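Local coordinates for cysteine desulfurase (Thermococcus onnurineus, PDB 5B89), which probably takes sulfur from L-cysteine with the help of pyridoxal 5'-phosphate, handing it to a sulfur carrier and leaving L-alanine, at residues H80-S85 with R283-T288; I88-I93 with E98-T103; V67-G70 with S75-A78; E252-F257 with T278-R283. One frame throughout, in Å; residues are numbered along the deposited sequence.

Contacts 1, 2 and 3 all draw on helix 73-93, at its middle, its C-terminal part and its N-terminal part in turn, whereas contact 4 lies at the surface and joins two loops. Contacts 1 and 2 are buried but differ in chemistry: one is a phenol-to-carboxylate hydrogen bond, the other purely apolar packing on strand 100-103. E285 of contact 1 links them by its probable hydrogen bond to the N of F102. Contact 3, mostly buried but with the exposed R69 at its margin, relies on polar bonds, one of them weak, and R69 also bridges to E83 of helix 73-93. Contact 4 shares R283 with contact 1 and combines proline packing with charge and water.

Contact 1. Residues H80-S85 with R283-T288; sequences HKYEES and RFEAGT. With PLP (pyridoxal-5'-phosphate), chain D.
Y82 and E285 join helix 73-93 to the loop that leads into helix 291-307, their side chains coming from opposite directions to meet at one hydrogen bond. At the base of the tyrosine, Y82 CB packs against the side chain of V67. The first torsion sets CG anti to the backbone N (chi1 -178°), which carries the ring off the helix to reach E285. Farther out, CE2 and CZ of Y82 each stand 3.8 Å from E285 OE1, an oxygen that sits at the ring edge near the ring plane. At the tip, Y82 OH donates to E285 OE1 over 2.8 Å. Ring and carboxylate are turned 49° apart, and the hydroxyl arrives from above the carboxylate, 45° out of its plane. A phenylalanine at Y82 would probably leave the buried E285 OE1 without its phenol donor and the carboxylate less firmly fixed in rotation.

Three residues beyond E285, T288 offers two donors to one phosphate oxygen: T288 N is 2.9 Å and T288 OG1 2.7 Å from PLP O1P. S233 and H235 of the second subunit also bond this cofactor, so the loop reaches across the dimer to it. Back at E285, OE2 forms a salt bridge with R86 and accepts from the N of F102. A buried carboxylate given a phenol, a guanidinium and a peptide N-H is consistent with an ionised E285.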
loop_
_atom_site.group_PDB
_atom_site.type_symbol
_atom_site.label_atom_id
_atom_site.label_comp_id
_atom_site.label_asym_id
_atom_site.label_seq_id
_atom_site.Cartn_x
_atom_site.Cartn_y
_atom_site.Cartn_z
ATOM N N HIS B 80 6.758 15.850 -9.408
ATOM C CA HIS B 80 7.919 15.556 -10.308
ATOM C C HIS B 80 8.653 14.363 -9.849
ATOM O O HIS B 80 8.967 13.485 -10.700
ATOM C CB HIS B 80 8.835 16.761 -10.326
ATOM C CG HIS B 80 10.263 16.529 -10.792
ATOM N ND1 HIS B 80 10.573 16.418 -12.135
ATOM C CD2 HIS B 80 11.430 16.361 -10.122
ATOM C CE1 HIS B 80 11.866 16.176 -12.264
ATOM N NE2 HIS B 80 12.413 16.146 -11.060
ATOM N N LYS B 81 8.965 14.198 -8.549
ATOM C CA LYS B 81 9.730 13.058 -8.058
ATOM C C LYS B 81 8.875 11.765 -8.173
ATOM O O LYS B 81 9.456 10.666 -8.434
ATOM C CB LYS B 81 10.228 13.278 -6.625
ATOM C CG LYS B 81 11.296 14.351 -6.580
ATOM C CD LYS B 81 12.590 13.982 -7.196
ATOM C CE LYS B 81 13.309 12.984 -6.454
ATOM N NZ LYS B 81 14.659 12.617 -7.005
ATOM N N TYR B 82 7.585 11.805 -7.978
ATOM C CA TYR B 82 6.725 10.628 -8.132
ATOM C C TYR B 82 6.697 10.159 -9.608
ATOM O O TYR B 82 6.877 8.985 -9.880
ATOM C CB TYR B 82 5.295 10.931 -7.615
ATOM C CG TYR B 82 4.308 9.794 -7.679
ATOM C CD1 TYR B 82 4.575 8.607 -6.981
ATOM C CD2 TYR B 82 3.161 9.839 -8.395
ATOM C CE1 TYR B 82 3.694 7.602 -7.001
ATOM C CE2 TYR B 82 2.278 8.758 -8.413
ATOM C CZ TYR B 82 2.613 7.638 -7.743
ATOM O OH TYR B 82 1.749 6.521 -7.733
ATOM N N GLU B 83 6.508 11.090 -10.528
ATOM C CA GLU B 83 6.593 10.787 -11.990
ATOM C C GLU B 83 7.970 10.296 -12.307
ATOM O O GLU B 83 8.083 9.300 -13.114
ATOM C CB GLU B 83 6.261 12.049 -12.762
ATOM C CG GLU B 83 4.845 12.501 -12.685
ATOM C CD GLU B 83 4.621 13.851 -13.400
ATOM O OE1 GLU B 83 5.613 14.592 -13.725
ATOM O OE2 GLU B 83 3.445 14.204 -13.502
ATOM N N GLU B 84 9.041 10.911 -11.845
ATOM C CA GLU B 84 10.426 10.388 -12.077
ATOM C C GLU B 84 10.531 8.895 -11.656
ATOM O O GLU B 84 11.170 8.068 -12.330
ATOM C CB GLU B 84 11.471 11.240 -11.453
ATOM C CG GLU B 84 12.878 10.781 -11.554
ATOM C CD GLU B 84 13.845 11.457 -10.561
ATOM O OE1 GLU B 84 13.881 11.248 -9.326
ATOM O OE2 GLU B 84 14.744 12.219 -11.068
ATOM N N SER B 85 9.969 8.568 -10.489
ATOM C CA SER B 85 10.088 7.246 -9.921
ATOM C C SER B 85 9.303 6.291 -10.829
ATOM O O SER B 85 9.838 5.207 -11.047
ATOM C CB SER B 85 9.430 7.308 -8.501
ATOM O OG SER B 85 10.180 8.143 -7.639
ATOM N N ARG B 283 -5.786 6.015 -13.919
ATOM C CA ARG B 283 -7.016 5.277 -13.917
ATOM C C ARG B 283 -7.005 4.151 -12.871
ATOM O O ARG B 283 -8.049 3.730 -12.414
ATOM C CB ARG B 283 -7.268 4.648 -15.335
ATOM C CG ARG B 283 -8.533 3.897 -15.499
ATOM C CD ARG B 283 -8.706 3.204 -16.873
ATOM N NE ARG B 283 -8.773 4.185 -17.899
ATOM C CZ ARG B 283 -8.777 3.849 -19.204
ATOM N NH1 ARG B 283 -8.647 2.566 -19.559
ATOM N NH2 ARG B 283 -8.881 4.789 -20.137
ATOM N N PHE B 284 -5.801 3.617 -12.616
ATOM C CA PHE B 284 -5.636 2.413 -11.775
ATOM C C PHE B 284 -5.230 2.710 -10.350
ATOM O O PHE B 284 -5.139 1.735 -9.571
ATOM C CB PHE B 284 -4.663 1.465 -12.518
ATOM C CG PHE B 284 -5.136 1.098 -13.892
ATOM C CD1 PHE B 284 -6.313 0.502 -14.054
ATOM C CD2 PHE B 284 -4.391 1.364 -14.993
ATOM C CE1 PHE B 284 -6.773 0.187 -15.332
ATOM C CE2 PHE B 284 -4.827 0.982 -16.285
ATOM C CZ PHE B 284 -6.026 0.430 -16.427
ATOM N N GLU B 285 -4.928 3.967 -10.020
ATOM C CA GLU B 285 -4.340 4.303 -8.757
ATOM C C GLU B 285 -5.336 5.126 -7.905
ATOM O O GLU B 285 -5.398 6.337 -8.071
ATOM C CB GLU B 285 -3.054 5.061 -8.943
ATOM C CG GLU B 285 -1.974 4.241 -9.582
ATOM C CD GLU B 285 -0.620 4.925 -9.642
ATOM O OE1 GLU B 285 -0.398 6.202 -9.465
ATOM O OE2 GLU B 285 0.370 4.180 -9.911
ATOM N N ALA B 286 -6.036 4.433 -7.022
ATOM C CA ALA B 286 -7.075 5.085 -6.248
ATOM C C ALA B 286 -6.501 5.667 -4.951
ATOM O O ALA B 286 -5.795 4.944 -4.239
ATOM C CB ALA B 286 -8.140 4.074 -5.943
ATOM N N GLY B 287 -6.702 6.945 -4.746
ATOM C CA GLY B 287 -6.287 7.610 -3.505
ATOM C C GLY B 287 -4.861 7.984 -3.515
ATOM O O GLY B 287 -4.082 7.698 -4.490
ATOM N N THR B 288 -4.384 8.615 -2.498
ATOM C CA THR B 288 -3.040 9.036 -2.406
ATOM C C THR B 288 -2.083 7.877 -2.502
ATOM O O THR B 288 -2.141 6.949 -1.726
ATOM C CB THR B 288 -2.780 9.736 -1.041
ATOM O OG1 THR B 288 -3.713 10.845 -0.910
ATOM C CG2 THR B 288 -1.390 10.209 -0.837
HETATM N N1 PLP D . -12.165 10.854 2.057
HETATM C C2 PLP D . -11.898 12.039 2.571
HETATM C C2A PLP D . -12.990 12.730 3.389
HETATM C C3 PLP D . -10.590 12.675 2.365
HETATM O O3 PLP D . -10.255 13.868 2.884
HETATM C C4 PLP D . -9.603 11.862 1.633
HETATM C C4A PLP D . -8.192 12.357 1.352
HETATM C C5 PLP D . -10.049 10.555 1.168
HETATM C C6 PLP D . -11.287 10.062 1.403
HETATM C C5A PLP D . -9.035 9.716 0.424
HETATM O O4P PLP D . -7.789 9.634 1.256
HETATM P P PLP D . -6.573 8.898 0.530
HETATM O O1P PLP D . -6.201 9.846 -0.609
HETATM O O2P PLP D . -7.073 7.682 -0.027
HETATM O O3P PLP D . -5.515 8.847 1.515
#

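Contact 2. Residues I88-I93 with E98-T103; sequences IVADFI and EEIVFT
I100 and V89 owe their meeting to their first torsions: in I100, chi1 of -58° sets CG2 anti to the backbone N and CG1 anti to the carbonyl carbon, while in V89, chi1 of 171° puts CG1 anti to the backbone N. Both residues belong to a helix-then-strand unit of the aminotransferase fold, in which the C-terminal part of helix 73-93 packs on strand 100-103, the outermost strand within this chain of the seven-stranded mixed sheet. The axes of helix 88-93 and strand 100-103 approach to 9.3 Å at 115°.

I100 is at the centre of the interface, and its atoms have different nearest neighbours. Its CG2 lies 3.9 Å from V89 CG1, the two side chains crossing at a slant. Its CG1 sits 3.7 Å from A90 CB, where the small alanine lets the strand come near the helix; A90 and I100 are also the residues with the closest CA atoms, 6.3 Å apart. No hydrogen bond crosses between the two segments, so the cohesion here is that of apolar side chains, all of them buried.

Neighbouring elements complete the layer. Strand 245-249 pairs antiparallel with strand 100-103, and its V246 and Y248 touch V89 and I93, while I88 and F92 turn to helix 291-307. Two more contacts finish the interface. I93 and I100 reach toward each other tip to tip, with 3.8 Å between their CD1 atoms, and V89 CG2 lies at the edge of the F102 ring, 4.0 Å from F102 CE1.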
loop_
_atom_site.group_PDB
_atom_site.type_symbol
_atom_site.label_atom_id
_atom_site.label_comp_id
_atom_site.label_asym_id
_atom_site.label_seq_id
_atom_site.Cartn_x
_atom_site.Cartn_y
_atom_site.Cartn_z
ATOM N N ILE B 88 11.574 5.614 -13.788
ATOM C CA ILE B 88 12.692 4.766 -13.427
ATOM C C ILE B 88 12.209 3.284 -13.393
ATOM O O ILE B 88 12.930 2.392 -13.817
ATOM C CB ILE B 88 13.370 5.241 -12.099
ATOM C CG1 ILE B 88 14.139 6.533 -12.379
ATOM C CG2 ILE B 88 14.214 4.199 -11.462
ATOM C CD1 ILE B 88 14.498 7.296 -11.097
ATOM N N VAL B 89 11.044 3.013 -12.784
ATOM C CA VAL B 89 10.537 1.644 -12.701
ATOM C C VAL B 89 10.248 1.148 -14.135
ATOM O O VAL B 89 10.568 0.005 -14.470
ATOM C CB VAL B 89 9.246 1.634 -11.856
ATOM C CG1 VAL B 89 8.605 0.254 -11.961
ATOM C CG2 VAL B 89 9.593 1.947 -10.429
ATOM N N ALA B 90 9.611 1.963 -14.927
ATOM C CA ALA B 90 9.304 1.585 -16.348
ATOM C C ALA B 90 10.581 1.217 -17.063
ATOM O O ALA B 90 10.641 0.122 -17.686
ATOM C CB ALA B 90 8.590 2.711 -17.031
ATOM N N ASP B 91 11.582 2.053 -16.998
ATOM C CA ASP B 91 12.807 1.740 -17.685
ATOM C C ASP B 91 13.484 0.474 -17.170
ATOM O O ASP B 91 14.061 -0.214 -17.932
ATOM C CB ASP B 91 13.794 2.901 -17.711
ATOM C CG ASP B 91 13.321 4.073 -18.513
ATOM O OD1 ASP B 91 12.507 3.947 -19.364
ATOM O OD2 ASP B 91 13.843 5.141 -18.274
ATOM N N PHE B 92 13.395 0.204 -15.887
ATOM C CA PHE B 92 14.025 -0.958 -15.301
ATOM C C PHE B 92 13.502 -2.271 -15.911
ATOM O O PHE B 92 14.241 -3.152 -16.048
ATOM C CB PHE B 92 13.777 -0.907 -13.772
ATOM C CG PHE B 92 14.425 -2.005 -12.966
ATOM C CD1 PHE B 92 15.771 -2.148 -12.940
ATOM C CD2 PHE B 92 13.677 -2.798 -12.190
ATOM C CE1 PHE B 92 16.350 -3.118 -12.169
ATOM C CE2 PHE B 92 14.245 -3.753 -11.404
ATOM C CZ PHE B 92 15.576 -3.913 -11.405
ATOM N N ILE B 93 12.226 -2.300 -16.263
ATOM C CA ILE B 93 11.592 -3.475 -16.830
ATOM C C ILE B 93 11.259 -3.410 -18.310
ATOM O O ILE B 93 10.682 -4.252 -18.831
ATOM C CB ILE B 93 10.395 -3.991 -16.015
ATOM C CG1 ILE B 93 9.224 -3.036 -16.102
ATOM C CG2 ILE B 93 10.829 -4.178 -14.585
ATOM C CD1 ILE B 93 7.970 -3.551 -15.446
ATOM N N GLU B 98 3.232 4.775 -18.889
ATOM C CA GLU B 98 1.857 4.592 -18.600
ATOM C C GLU B 98 1.373 3.166 -18.250
ATOM O O GLU B 98 0.257 2.978 -17.863
ATOM C CB GLU B 98 0.981 5.126 -19.732
ATOM C CG GLU B 98 1.208 4.528 -21.063
ATOM C CD GLU B 98 2.203 5.370 -21.862
ATOM O OE1 GLU B 98 3.255 5.918 -21.413
ATOM O OE2 GLU B 98 1.893 5.291 -23.135
ATOM N N GLU B 99 2.311 2.247 -18.469
ATOM C CA GLU B 99 2.006 0.841 -18.205
ATOM C C GLU B 99 2.361 0.428 -16.750
ATOM O O GLU B 99 2.148 -0.755 -16.418
ATOM C CB GLU B 99 2.783 -0.067 -19.149
ATOM C CG GLU B 99 2.340 0.091 -20.620
ATOM C CD GLU B 99 3.248 -0.588 -21.662
ATOM O OE1 GLU B 99 2.617 -1.244 -22.627
ATOM O OE2 GLU B 99 4.485 -0.567 -21.516
ATOM N N ILE B 100 2.917 1.358 -15.980
ATOM C CA ILE B 100 3.321 1.076 -14.573
ATOM C C ILE B 100 2.303 1.561 -13.578
ATOM O O ILE B 100 1.984 2.773 -13.612
ATOM C CB ILE B 100 4.679 1.642 -14.260
ATOM C CG1 ILE B 100 5.807 1.113 -15.196
ATOM C CG2 ILE B 100 5.040 1.510 -12.798
ATOM C CD1 ILE B 100 5.922 -0.374 -15.087
ATOM N N VAL B 101 1.767 0.650 -12.759
ATOM C CA VAL B 101 0.821 1.002 -11.673
ATOM C C VAL B 101 1.515 0.652 -10.356
ATOM O O VAL B 101 2.056 -0.441 -10.176
ATOM C CB VAL B 101 -0.457 0.226 -11.817
ATOM C CG1 VAL B 101 -1.484 0.373 -10.670
ATOM C CG2 VAL B 101 -1.192 0.565 -13.157
ATOM N N PHE B 102 1.454 1.549 -9.371
ATOM C CA PHE B 102 1.937 1.245 -8.050
ATOM C C PHE B 102 0.842 0.659 -7.194
ATOM O O PHE B 102 -0.297 1.113 -7.131
ATOM C CB PHE B 102 2.539 2.490 -7.396
ATOM C CG PHE B 102 3.812 2.958 -8.032
ATOM C CD1 PHE B 102 4.924 2.134 -7.973
ATOM C CD2 PHE B 102 3.953 4.201 -8.647
ATOM C CE1 PHE B 102 6.123 2.517 -8.545
ATOM C CE2 PHE B 102 5.174 4.585 -9.177
ATOM C CZ PHE B 102 6.267 3.798 -9.092
ATOM N N THR B 103 1.243 -0.372 -6.469
ATOM C CA THR B 103 0.430 -1.129 -5.537
ATOM C C THR B 103 1.172 -1.249 -4.205
ATOM O O THR B 103 2.165 -0.648 -4.031
ATOM C CB THR B 103 0.180 -2.561 -6.067
ATOM O OG1 THR B 103 1.414 -3.244 -6.137
ATOM C CG2 THR B 103 -0.415 -2.495 -7.448
#

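Contact 3. Residues V67-G70 with S75-A78; sequences VHRG and SQMA
R69 and Q76 cross at about a right angle, yet their flat ends are nearly parallel, the guanidinium and amide planes lying 14° apart. Q76 bends at chi2 (-66°), which folds its amide back over the turn V67-G70 and lets both ends of that amide work. On one side Q76 NE2 donates to G70 O at 2.9 Å, approaching from above the carbonyl plane. On the other, Q76 OE1 is 3.0 Å from R69 NH1, a weak bond since the N-H...O angle is just 120°; the stronger partner of R69 is E83, through a salt bridge from NH2. The arginine's CD also touches the amide as it crosses, with R69 CD 3.5 Å from Q76 OE1. A leucine in place of Q76 would probably leave G70 O without its amide donor and take the weak second partner from R69, which would still have E83.

S75 points toward the turn with OG anti to its backbone N, and there G70 N lies 3.0 Å from S75 OG, to which it donates. The same hydroxyl is hydrogen-bonded to N66 O, so one serine ties both ends of the turn to the helix. V67 adds an apolar touch, its CG1 lying 4.2 Å from A78 CB.

The turn comes between helices 50-62 and 73-93 and folds back on the first turns of the latter. V67 also rests on P289, in the loop before helix 291-307, and R371 of the second subunit hydrogen-bonds V67 O and packs on S75.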
loop_
_atom_site.group_PDB
_atom_site.type_symbol
_atom_site.label_atom_id
_atom_site.label_comp_id
_atom_site.label_asym_id
_atom_site.label_seq_id
_atom_site.Cartn_x
_atom_site.Cartn_y
_atom_site.Cartn_z
ATOM N N VAL B 67 0.579 14.639 -4.370
ATOM C CA VAL B 67 0.890 14.821 -5.763
ATOM C C VAL B 67 -0.256 15.372 -6.550
ATOM O O VAL B 67 -0.926 16.234 -6.092
ATOM C CB VAL B 67 1.446 13.521 -6.351
ATOM C CG1 VAL B 67 2.762 13.218 -5.710
ATOM C CG2 VAL B 67 0.536 12.329 -6.109
ATOM N N HIS B 68 -0.442 14.912 -7.753
ATOM C CA HIS B 68 -1.551 15.389 -8.576
ATOM C C HIS B 68 -1.513 16.856 -8.944
ATOM O O HIS B 68 -2.535 17.483 -9.018
ATOM C CB HIS B 68 -2.903 15.021 -7.980
ATOM C CG HIS B 68 -3.194 13.549 -8.049
ATOM N ND1 HIS B 68 -3.541 12.901 -9.217
ATOM C CD2 HIS B 68 -3.141 12.595 -7.094
ATOM C CE1 HIS B 68 -3.707 11.617 -8.968
ATOM N NE2 HIS B 68 -3.452 11.407 -7.688
ATOM N N ARG B 69 -0.309 17.336 -9.189
ATOM C CA ARG B 69 -0.035 18.681 -9.631
ATOM C C ARG B 69 -0.775 19.811 -8.936
ATOM O O ARG B 69 -1.335 20.674 -9.586
ATOM C CB ARG B 69 -0.214 18.783 -11.154
ATOM C CG ARG B 69 0.893 18.091 -11.938
ATOM C CD ARG B 69 2.313 18.658 -11.706
ATOM N NE ARG B 69 3.299 17.985 -12.563
ATOM C CZ ARG B 69 4.616 18.048 -12.416
ATOM N NH1 ARG B 69 5.130 18.753 -11.414
ATOM N NH2 ARG B 69 5.415 17.350 -13.237
ATOM N N GLY B 70 -0.753 19.795 -7.624
ATOM C CA GLY B 70 -1.320 20.877 -6.856
ATOM C C GLY B 70 -0.494 22.088 -7.244
ATOM O O GLY B 70 0.648 21.984 -7.583
ATOM N N SER B 75 3.958 20.471 -3.791
ATOM C CA SER B 75 3.208 19.528 -4.560
ATOM C C SER B 75 3.915 19.375 -5.901
ATOM O O SER B 75 3.964 18.298 -6.452
ATOM C CB SER B 75 1.777 19.849 -4.732
ATOM O OG SER B 75 1.035 18.839 -5.454
ATOM N N GLN B 76 4.400 20.480 -6.430
ATOM C CA GLN B 76 5.072 20.314 -7.772
ATOM C C GLN B 76 6.264 19.470 -7.643
ATOM O O GLN B 76 6.477 18.556 -8.547
ATOM C CB GLN B 76 5.410 21.711 -8.339
ATOM C CG GLN B 76 4.204 22.508 -8.829
ATOM C CD GLN B 76 3.463 21.944 -10.046
ATOM O OE1 GLN B 76 4.134 21.550 -11.008
ATOM N NE2 GLN B 76 2.160 21.970 -10.082
ATOM N N MET B 77 7.055 19.618 -6.599
ATOM C CA MET B 77 8.309 18.896 -6.401
ATOM C C MET B 77 7.932 17.410 -6.151
ATOM O O MET B 77 8.511 16.466 -6.754
ATOM C CB MET B 77 9.214 19.373 -5.250
ATOM C CG MET B 77 10.475 18.591 -5.124
ATOM S SD MET B 77 11.526 18.476 -6.633
ATOM C CE MET B 77 12.066 20.178 -6.865
ATOM N N ALA B 78 7.000 17.169 -5.256
ATOM C CA ALA B 78 6.524 15.776 -5.013
ATOM C C ALA B 78 6.006 15.091 -6.263
ATOM O O ALA B 78 6.365 13.951 -6.485
ATOM C CB ALA B 78 5.491 15.743 -3.863
#

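Contact 4. Residues E252-F257 with T278-R283; sequences EFFDTF and TEPPER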
loop_
_atom_site.group_PDB
_atom_site.type_symbol
_atom_site.label_atom_id
_atom_site.label_comp_id
_atom_site.label_asym_id
_atom_site.label_seq_id
_atom_site.Cartn_x
_atom_site.Cartn_y
_atom_site.Cartn_z
ATOM N N GLU B 252 -1.957 -2.762 -24.678
ATOM C CA GLU B 252 -3.021 -3.392 -25.323
ATOM C C GLU B 252 -4.197 -3.815 -24.489
ATOM O O GLU B 252 -5.326 -4.040 -24.983
ATOM C CB GLU B 252 -2.513 -4.513 -26.193
ATOM C CG GLU B 252 -2.717 -5.890 -25.710
ATOM C CD GLU B 252 -2.698 -6.900 -26.880
ATOM O OE1 GLU B 252 -3.590 -7.805 -26.966
ATOM O OE2 GLU B 252 -1.769 -6.790 -27.722
ATOM N N PHE B 253 -4.065 -3.928 -23.127
ATOM C CA PHE B 253 -5.126 -4.200 -22.234
ATOM C C PHE B 253 -5.778 -3.034 -21.561
ATOM O O PHE B 253 -6.700 -3.242 -20.783
ATOM C CB PHE B 253 -4.583 -5.190 -21.127
ATOM C CG PHE B 253 -4.202 -6.502 -21.737
ATOM C CD1 PHE B 253 -5.146 -7.531 -21.893
ATOM C CD2 PHE B 253 -2.935 -6.654 -22.246
ATOM C CE1 PHE B 253 -4.757 -8.725 -22.532
ATOM C CE2 PHE B 253 -2.606 -7.824 -22.889
ATOM C CZ PHE B 253 -3.505 -8.815 -23.014
ATOM N N PHE B 254 -5.407 -1.803 -21.939
ATOM C CA PHE B 254 -6.082 -0.638 -21.283
ATOM C C PHE B 254 -7.591 -0.631 -21.556
ATOM O O PHE B 254 -8.305 -0.131 -20.725
ATOM C CB PHE B 254 -5.437 0.629 -21.743
ATOM C CG PHE B 254 -4.021 0.855 -21.315
ATOM C CD1 PHE B 254 -3.358 0.098 -20.291
ATOM C CD2 PHE B 254 -3.245 1.882 -21.843
ATOM C CE1 PHE B 254 -2.096 0.464 -19.885
ATOM C CE2 PHE B 254 -1.977 2.195 -21.446
ATOM C CZ PHE B 254 -1.396 1.453 -20.414
ATOM N N ASP B 255 -8.077 -1.160 -22.692
ATOM C CA ASP B 255 -9.561 -1.149 -23.004
ATOM C C ASP B 255 -10.274 -2.395 -22.490
ATOM O O ASP B 255 -11.428 -2.590 -22.768
ATOM C CB ASP B 255 -9.778 -1.075 -24.562
ATOM C CG ASP B 255 -9.447 0.297 -25.148
ATOM O OD1 ASP B 255 -9.434 1.287 -24.388
ATOM O OD2 ASP B 255 -9.166 0.377 -26.373
ATOM N N THR B 256 -9.588 -3.294 -21.802
ATOM C CA THR B 256 -10.100 -4.610 -21.406
ATOM C C THR B 256 -10.094 -4.635 -19.830
ATOM O O THR B 256 -10.999 -5.044 -19.192
ATOM C CB THR B 256 -9.167 -5.767 -21.898
ATOM O OG1 THR B 256 -9.144 -5.764 -23.317
ATOM C CG2 THR B 256 -9.635 -7.175 -21.386
ATOM N N PHE B 257 -9.018 -4.108 -19.245
ATOM C CA PHE B 257 -8.789 -4.309 -17.816
ATOM C C PHE B 257 -9.639 -3.391 -16.992
ATOM O O PHE B 257 -9.432 -2.167 -17.095
ATOM C CB PHE B 257 -7.313 -4.048 -17.562
ATOM C CG PHE B 257 -6.863 -4.333 -16.125
ATOM C CD1 PHE B 257 -6.781 -5.631 -15.660
ATOM C CD2 PHE B 257 -6.512 -3.334 -15.298
ATOM C CE1 PHE B 257 -6.407 -5.874 -14.369
ATOM C CE2 PHE B 257 -6.101 -3.589 -13.982
ATOM C CZ PHE B 257 -6.096 -4.866 -13.544
ATOM N N THR B 278 -10.345 8.570 -15.767
ATOM C CA THR B 278 -9.213 9.106 -16.506
ATOM C C THR B 278 -8.364 8.009 -17.191
ATOM O O THR B 278 -8.782 6.843 -17.215
ATOM C CB THR B 278 -8.332 9.973 -15.633
ATOM O OG1 THR B 278 -7.581 10.852 -16.491
ATOM C CG2 THR B 278 -7.523 9.248 -14.639
ATOM N N GLU B 279 -7.360 8.458 -17.839
ATOM C CA GLU B 279 -6.470 7.550 -18.600
ATOM C C GLU B 279 -5.443 6.876 -17.682
ATOM O O GLU B 279 -5.077 7.387 -16.602
ATOM C CB GLU B 279 -5.754 8.309 -19.711
ATOM C CG GLU B 279 -6.659 9.030 -20.750
ATOM C CD GLU B 279 -7.740 8.136 -21.369
ATOM O OE1 GLU B 279 -7.399 7.213 -22.148
ATOM O OE2 GLU B 279 -8.951 8.345 -21.055
ATOM N N PRO B 280 -4.837 5.774 -18.131
ATOM C CA PRO B 280 -3.673 5.174 -17.411
ATOM C C PRO B 280 -2.506 6.080 -17.340
ATOM O O PRO B 280 -2.267 6.905 -18.254
ATOM C CB PRO B 280 -3.376 3.950 -18.293
ATOM C CG PRO B 280 -4.649 3.624 -18.937
ATOM C CD PRO B 280 -5.181 4.929 -19.304
ATOM N N PRO B 281 -1.651 5.988 -16.299
ATOM C CA PRO B 281 -1.777 4.980 -15.231
ATOM C C PRO B 281 -2.673 5.436 -14.063
ATOM O O PRO B 281 -3.072 4.599 -13.257
ATOM C CB PRO B 281 -0.369 4.898 -14.720
ATOM C CG PRO B 281 0.236 6.234 -14.982
ATOM C CD PRO B 281 -0.411 6.755 -16.229
ATOM N N GLU B 282 -3.051 6.708 -14.002
ATOM C CA GLU B 282 -3.886 7.222 -12.882
ATOM C C GLU B 282 -5.209 6.568 -12.825
ATOM O O GLU B 282 -5.800 6.475 -11.699
ATOM C CB GLU B 282 -4.067 8.732 -13.028
ATOM C CG GLU B 282 -2.826 9.521 -12.769
ATOM C CD GLU B 282 -1.845 9.576 -13.965
ATOM O OE1 GLU B 282 -2.223 9.151 -15.106
ATOM O OE2 GLU B 282 -0.699 10.070 -13.768
ATOM N N ARG B 283 -5.786 6.015 -13.919
ATOM C CA ARG B 283 -7.016 5.277 -13.917
ATOM C C ARG B 283 -7.005 4.151 -12.871
ATOM O O ARG B 283 -8.049 3.730 -12.414
ATOM C CB ARG B 283 -7.268 4.648 -15.335
ATOM C CG ARG B 283 -8.533 3.897 -15.499
ATOM C CD ARG B 283 -8.706 3.204 -16.873
ATOM N NE ARG B 283 -8.773 4.185 -17.899
ATOM C CZ ARG B 283 -8.777 3.849 -19.204
ATOM N NH1 ARG B 283 -8.647 2.566 -19.559
ATOM N NH2 ARG B 283 -8.881 4.789 -20.137
HETATM O O HOH W 1 -8.410 2.890 -22.342
#
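F254 and P280 supply the apolar part of this surface contact, in the form of a CH-pi interaction. P280 CG sits over the F254 ring, 3.7 Å from the ring centroid and 13° off its normal. P280 CB completes the cover, lying 3.8 Å from F254 CZ. A different edge of the same proline meets R283: P280 CD stands 3.7 Å above the guanidinium plane of R283, over its centre, so neighbouring atoms of one pyrrolidine cover an aromatic ring and a flat cation.

The side-chain hydrogen bonds centre on R283. Its chain runs extended and then bends at chi3 (-64°), turning the guanidinium back on its own segment. R283 NE donates to T278 O at 2.7 Å, almost straight at 176° and in the plane of both groups, which fixes the guanidinium's rotation. Across the contact, one water joins the two loops: it accepts from R283 NH1 at 2.8 Å and donates to D255 OD1, also at 2.8 Å.

Charge contributes weakly, through the long ion pair between R283 NH2 and E279 OE1 at 3.5 Å.

A cis peptide bond precedes P281, so the chain turns sharply just after the proline that packs on F254. Between the two segments lie the antiparallel strands 267-271 and 274-277, and the arrangement is that of a beta-hairpin whose flanking loops meet beside the seven-stranded sheet of the aminotransferase fold.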